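Local coordinates for BpsB (PgaB), Poly-beta-1,6-N-acetyl-D-glucosamine N-deacetylase (Bordetella bronchiseptica RB50, PDB 5BU6), which removes acetyl groups from the amines of poly-beta-1,6-N-acetyl-D-glucosamine, as a family 4 carbohydrate esterase required for biofilm formation, at residues A190-R193 against A194-Q198; L200-S203 against A204-R208; H225-D228 against T229-A233. The protein carries 5 engineered substitutions. One frame throughout, in Å; residues are numbered along the deposited sequence.

Contact 1. Residues A190-R193 against A194-Q198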
# COMPACT_ATOMS: atom_id res chain seq x y z
N ALA A 190 12.79 11.65 18.99
CA ALA A 190 13.95 11.02 18.38
C ALA A 190 13.78 9.51 18.24
O ALA A 190 14.03 8.96 17.18
CB ALA A 190 15.20 11.34 19.18
N GLU A 191 13.34 8.85 19.31
CA GLU A 191 13.09 7.40 19.29
C GLU A 191 12.03 7.03 18.25
O GLU A 191 12.18 6.07 17.48
CB GLU A 191 12.65 6.91 20.67
CG GLU A 191 13.70 7.03 21.75
CD GLU A 191 13.15 6.74 23.14
OE1 GLU A 191 11.92 6.73 23.31
OE2 GLU A 191 13.96 6.51 24.07
N TYR A 192 10.95 7.81 18.23
CA TYR A 192 9.86 7.57 17.29
C TYR A 192 10.31 7.69 15.84
O TYR A 192 10.06 6.80 15.02
CB TYR A 192 8.73 8.55 17.59
CG TYR A 192 7.66 8.64 16.54
CD1 TYR A 192 6.97 7.51 16.11
CD2 TYR A 192 7.31 9.86 15.99
CE1 TYR A 192 5.97 7.60 15.14
CE2 TYR A 192 6.32 9.97 15.05
CZ TYR A 192 5.66 8.85 14.62
OH TYR A 192 4.67 8.99 13.68
N ARG A 193 11.00 8.79 15.53
CA ARG A 193 11.51 9.01 14.17
C ARG A 193 12.44 7.88 13.76
O ARG A 193 12.33 7.36 12.65
CB ARG A 193 12.25 10.35 14.09
CG ARG A 193 11.34 11.55 13.92
CD ARG A 193 12.12 12.87 13.97
NE ARG A 193 11.28 13.97 13.50
CZ ARG A 193 11.25 14.39 12.24
NH1 ARG A 193 12.04 13.84 11.33
NH2 ARG A 193 10.44 15.39 11.89
N ALA A 194 13.34 7.51 14.67
CA ALA A 194 14.30 6.43 14.42
C ALA A 194 13.60 5.10 14.09
O ALA A 194 13.99 4.40 13.15
CB ALA A 194 15.22 6.26 15.61
N ARG A 195 12.58 4.75 14.87
CA ARG A 195 11.85 3.51 14.62
C ARG A 195 11.21 3.52 13.24
O ARG A 195 11.39 2.57 12.46
CB ARG A 195 10.80 3.27 15.71
CG ARG A 195 9.94 2.01 15.53
CD ARG A 195 9.07 1.72 16.77
NE ARG A 195 8.16 2.82 17.08
CZ ARG A 195 7.00 3.03 16.46
NH1 ARG A 195 6.61 2.22 15.50
NH2 ARG A 195 6.23 4.06 16.80
N VAL A 196 10.49 4.58 12.90
CA VAL A 196 9.85 4.64 11.59
C VAL A 196 10.88 4.68 10.46
O VAL A 196 10.71 4.01 9.44
CB VAL A 196 8.92 5.86 11.46
CG1 VAL A 196 8.37 5.95 10.06
CG2 VAL A 196 7.79 5.78 12.49
N ARG A 197 11.96 5.45 10.63
CA ARG A 197 13.02 5.48 9.61
C ARG A 197 13.64 4.12 9.32
O ARG A 197 13.74 3.71 8.17
CB ARG A 197 14.13 6.45 10.00
CG ARG A 197 14.97 6.87 8.80
CD ARG A 197 16.13 7.75 9.22
NE ARG A 197 15.69 9.06 9.72
CZ ARG A 197 15.65 9.39 11.00
NH1 ARG A 197 16.01 8.52 11.93
NH2 ARG A 197 15.25 10.61 11.36
N GLN A 198 14.06 3.43 10.38
CA GLN A 198 14.65 2.11 10.24
C GLN A 198 13.68 1.14 9.58
O GLN A 198 14.08 0.34 8.74
CB GLN A 198 15.09 1.57 11.60
CG GLN A 198 15.78 0.22 11.56
CD GLN A 198 17.23 0.30 11.10
OE1 GLN A 198 17.52 0.54 9.93
NE2 GLN A 198 18.16 0.09 12.03
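Tyr-192 and Val-196 meet one turn apart near the start of the alpha helix 189-211, and this pair shows how a single helix can have a dense side and a looser one. On the dense side the two side chains run side by side, and CE1 of the Tyr-192 ring lies 3.7 Å from CG2 of Val-196. With CG anti to the backbone N (chi1 167°), the ring is sent outward from the helix, beside the Val-196 side chain. Arg-195 reaches the same ring from another direction. Its chain, extended at first, bends at chi3 and folds back, so that NH2 comes to the ring edge near its plane, 3.6 Å from CD1 of Tyr-192. It is this position of NH2 that makes the approach an edge one; the guanidinium itself is inclined 43° to the ring. The far ends are fixed from outside: the Tyr-192 hydroxyl is hydrogen-bonded to Ala-174 O and Asn-226 ND2, while Arg-195 forms a salt bridge with Glu-187.

Arg-193 and Arg-197 make a second well-held face, packed on Val-232 of helix 227-235. Their guanidinium groups, 4.6 Å apart between Arg-193 NH1 and Arg-197 NH2, converge on acidic side chains: Arg-193 NH2 pairs with Asp-228 and also hydrogen-bonds Gln-231 OE1, and Arg-197 NE pairs with Glu-235. The solvent side belongs to Ala-190 and Ala-194, both exposed, which add little beyond their backbone bond. Beneath all these side chains runs the regular i to i+4 ladder, nearly straight where Val-196 N donates to Tyr-192 O at 3.1 Å (174°). In the next rung Arg-197 N donates to Arg-193 O over 2.8 Å. Arg-193 O also lies over one face of the Arg-197 guanidinium, in a packing contact 3.9 Å from NH1.

Contact 2. Residues L200-S203 against A204-R208. Engineered in segment 204-208: His-205 (natural residue Asp). With SCN (thiocyanate ion), chain H.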
# COMPACT_ATOMS: atom_id res chain seq x y z
N LEU A 200 11.22 1.86 7.36
CA LEU A 200 11.12 2.12 5.93
C LEU A 200 12.41 1.71 5.21
O LEU A 200 12.35 1.14 4.11
CB LEU A 200 10.82 3.61 5.66
CG LEU A 200 9.50 4.10 6.26
CD1 LEU A 200 9.22 5.56 5.91
CD2 LEU A 200 8.37 3.21 5.81
N LYS A 201 13.55 2.01 5.82
CA LYS A 201 14.85 1.67 5.23
C LYS A 201 14.97 0.15 5.06
O LYS A 201 15.40 -0.34 4.02
CB LYS A 201 16.00 2.19 6.11
CG LYS A 201 17.37 2.09 5.45
CD LYS A 201 18.51 2.14 6.48
CE LYS A 201 18.34 3.28 7.48
NZ LYS A 201 18.66 4.62 6.92
N THR A 202 14.61 -0.58 6.10
CA THR A 202 14.61 -2.04 6.02
C THR A 202 13.72 -2.58 4.89
O THR A 202 14.15 -3.45 4.14
CB THR A 202 14.19 -2.66 7.37
OG1 THR A 202 15.10 -2.23 8.39
CG2 THR A 202 14.21 -4.19 7.32
N SER A 203 12.50 -2.07 4.76
CA SER A 203 11.61 -2.57 3.70
C SER A 203 12.18 -2.30 2.31
O SER A 203 12.11 -3.16 1.43
CB SER A 203 10.19 -1.97 3.82
OG SER A 203 10.18 -0.61 3.46
N ALA A 204 12.78 -1.13 2.11
CA ALA A 204 13.39 -0.83 0.81
C ALA A 204 14.62 -1.72 0.54
O ALA A 204 14.82 -2.22 -0.58
CB ALA A 204 13.76 0.65 0.71
N HIS A 205 15.44 -1.94 1.55
CA HIS A 205 16.58 -2.83 1.36
C HIS A 205 16.13 -4.27 1.06
O HIS A 205 16.67 -4.90 0.15
CB HIS A 205 17.50 -2.80 2.57
CG HIS A 205 18.37 -4.02 2.68
ND1 HIS A 205 19.53 -4.16 1.96
CD2 HIS A 205 18.21 -5.16 3.38
CE1 HIS A 205 20.07 -5.33 2.23
NE2 HIS A 205 19.29 -5.96 3.09
N LEU A 206 15.16 -4.77 1.80
CA LEU A 206 14.72 -6.15 1.58
C LEU A 206 14.16 -6.32 0.16
O LEU A 206 14.45 -7.32 -0.49
CB LEU A 206 13.66 -6.57 2.61
CG LEU A 206 14.26 -6.82 4.00
CD1 LEU A 206 13.15 -7.05 5.01
CD2 LEU A 206 15.24 -8.01 3.97
N ILE A 207 13.38 -5.35 -0.30
CA ILE A 207 12.81 -5.43 -1.64
C ILE A 207 13.89 -5.39 -2.71
O ILE A 207 13.91 -6.24 -3.61
CB ILE A 207 11.77 -4.31 -1.88
CG1 ILE A 207 10.53 -4.56 -1.00
CG2 ILE A 207 11.38 -4.24 -3.34
CD1 ILE A 207 9.56 -3.36 -0.93
N ARG A 208 14.82 -4.45 -2.60
CA ARG A 208 15.94 -4.45 -3.54
C ARG A 208 16.77 -5.72 -3.49
O ARG A 208 17.15 -6.24 -4.54
CB ARG A 208 16.85 -3.24 -3.31
CG ARG A 208 17.86 -3.09 -4.44
CD ARG A 208 18.77 -1.90 -4.28
NE ARG A 208 19.57 -1.74 -5.48
CZ ARG A 208 20.65 -0.96 -5.57
NH1 ARG A 208 21.31 -0.89 -6.71
NH2 ARG A 208 21.05 -0.27 -4.52
S SCN H . 19.16 -11.35 3.34
C SCN H . 19.69 -9.64 3.53
N SCN H . 20.03 -8.56 3.64
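Leu-200 O is unusual in this turn of helix 189-211 because it accepts from two donors at once, Ala-204 N at 3.1 Å and Ser-203 OG at 2.9 Å, both coming from the same face of its carbonyl plane. Ser-203 turns its hydroxyl back along the helix on the buried side: OG lies between the backbone N and the carbonyl carbon (chi1 72°), from where it reaches that oxygen. Ser-203 OG is further hydrogen-bonded to Ser-153 OG, at the end of strand 149-153.

The rest of the helix turn is ordinary. Thr-202 and Leu-206 lie side by side one turn apart, with CG2 of Thr-202 3.8 Å from CD1 of Leu-206. His-205, an engineered residue that replaces the natural Asp, holds a thiocyanate ion: its NE2 donates to the thiocyanate N at 2.8 Å, and the ion's nitrogen sits in the plane of the ring, at its edge. The ion probably came from the crystallisation liquor, and a nickel ion also lies about 3 Å from this side chain. The nickel site made by Asp-84, His-154 and His-159 does not include His-205.

Two bonds thus grip Leu-200 O, and the buried hydroxyl has its polar needs met within the helix and across to Ser-153. At the surface, the bond to the anion is consistent with a protonated NE2.

Contact 3. Residues H225-D228 against T229-A233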
# COMPACT_ATOMS: atom_id res chain seq x y z
N HIS A 225 -0.28 8.37 8.80
CA HIS A 225 0.96 9.08 8.56
C HIS A 225 0.81 10.48 9.11
O HIS A 225 -0.30 10.93 9.41
CB HIS A 225 1.30 9.09 7.06
CG HIS A 225 0.48 10.05 6.27
ND1 HIS A 225 -0.89 9.93 6.14
CD2 HIS A 225 0.82 11.17 5.59
CE1 HIS A 225 -1.36 10.93 5.41
NE2 HIS A 225 -0.34 11.70 5.07
N ASN A 226 1.93 11.18 9.27
CA ASN A 226 1.89 12.55 9.76
C ASN A 226 3.12 13.30 9.27
O ASN A 226 3.87 12.79 8.43
CB ASN A 226 1.80 12.59 11.29
CG ASN A 226 2.90 11.79 11.98
OD1 ASN A 226 4.07 11.86 11.62
ND2 ASN A 226 2.51 11.01 12.99
N ARG A 227 3.31 14.50 9.79
CA ARG A 227 4.44 15.33 9.42
C ARG A 227 5.77 14.60 9.61
O ARG A 227 6.64 14.63 8.73
CB ARG A 227 4.43 16.62 10.26
CG ARG A 227 4.64 17.88 9.46
CD ARG A 227 6.05 17.93 8.92
NE ARG A 227 6.30 19.14 8.15
CZ ARG A 227 7.50 19.50 7.69
NH1 ARG A 227 8.55 18.73 7.92
NH2 ARG A 227 7.64 20.62 6.99
N ASP A 228 5.92 13.95 10.75
CA ASP A 228 7.16 13.25 11.08
C ASP A 228 7.42 12.06 10.15
O ASP A 228 8.55 11.85 9.70
CB ASP A 228 7.16 12.79 12.53
CG ASP A 228 7.22 13.95 13.52
OD1 ASP A 228 7.96 14.93 13.26
OD2 ASP A 228 6.52 13.89 14.56
N THR A 229 6.39 11.28 9.84
CA THR A 229 6.61 10.12 8.99
C THR A 229 6.88 10.55 7.55
O THR A 229 7.63 9.88 6.85
CB THR A 229 5.41 9.13 9.01
OG1 THR A 229 4.28 9.71 8.38
CG2 THR A 229 5.05 8.76 10.43
N ASP A 230 6.28 11.65 7.11
CA ASP A 230 6.52 12.10 5.74
C ASP A 230 7.95 12.60 5.59
O ASP A 230 8.60 12.36 4.57
CB ASP A 230 5.52 13.19 5.35
CG ASP A 230 4.08 12.65 5.26
OD1 ASP A 230 3.93 11.41 5.18
OD2 ASP A 230 3.13 13.44 5.29
N GLN A 231 8.45 13.26 6.62
CA GLN A 231 9.81 13.78 6.60
C GLN A 231 10.82 12.64 6.60
O GLN A 231 11.82 12.66 5.88
CB GLN A 231 10.04 14.68 7.81
CG GLN A 231 11.39 15.34 7.82
CD GLN A 231 11.63 16.10 9.11
OE1 GLN A 231 10.68 16.56 9.75
NE2 GLN A 231 12.89 16.21 9.51
N VAL A 232 10.55 11.63 7.40
CA VAL A 232 11.40 10.47 7.51
C VAL A 232 11.37 9.63 6.21
O VAL A 232 12.40 9.13 5.77
CB VAL A 232 10.98 9.61 8.72
CG1 VAL A 232 11.31 8.19 8.51
CG2 VAL A 232 11.60 10.16 9.99
N ALA A 233 10.20 9.49 5.61
CA ALA A 233 10.09 8.80 4.32
C ALA A 233 10.97 9.50 3.28
O ALA A 233 11.65 8.85 2.48
CB ALA A 233 8.64 8.75 3.86
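Reciprocal hydrogen bonds dominate where Asn-226 meets Thr-229. Asn-226 OD1 accepts from Thr-229 N at 3.0 Å, and Thr-229 OG1 accepts in return from Asn-226 N at 2.9 Å, along a fairly straight line (167°). The two side chains cross at about a right angle. A chi1 of 54° tucks the Asn-226 amide back over the first turn, which brings OD1 within range of the backbone N-H. Asp-230 N closes that turn on Asn-226 O.

This exchange is a capping box, with Asn-226 at the N-cap of helix 227-235, the helix of the beta-alpha-beta unit between strands 217-219 and 240-242.

Edge approaches of flat polar groups form a second set. The Asp-230 carboxylate reaches the edge of the His-225 ring, OD1 lying 3.1 Å from CD2, with the two planes 37° apart. Gln-257 bonds to both His-225 NE2 and Asp-230 OD2, tying their ends together, and Trp-220 stacks on the imidazole. One turn on, Gln-231 OE1 comes to the edge of the Arg-227 guanidinium, 3.5 Å from NH1, with the amide almost perpendicular to it; the same oxygen accepts a hydrogen bond from Arg-193.

All three contacts are local and follow one another along the chain, so none closes a long loop and none nests with or crosses another. Contact 1 covers the early turns of helix 189-211 and contact 2 its later turns, about 15 Å on between centres. Past strand 217-219 the chain reaches contact 3, which starts helix 227-235. Here the two helices pack against each other. The Tyr-192 hydroxyl of contact 1 packs on CG2 of Thr-229 in contact 3. Further along the helix, Leu-200 of contact 2 rests against Ala-233, so the first half of the longer helix, to its middle, lies along the shorter one.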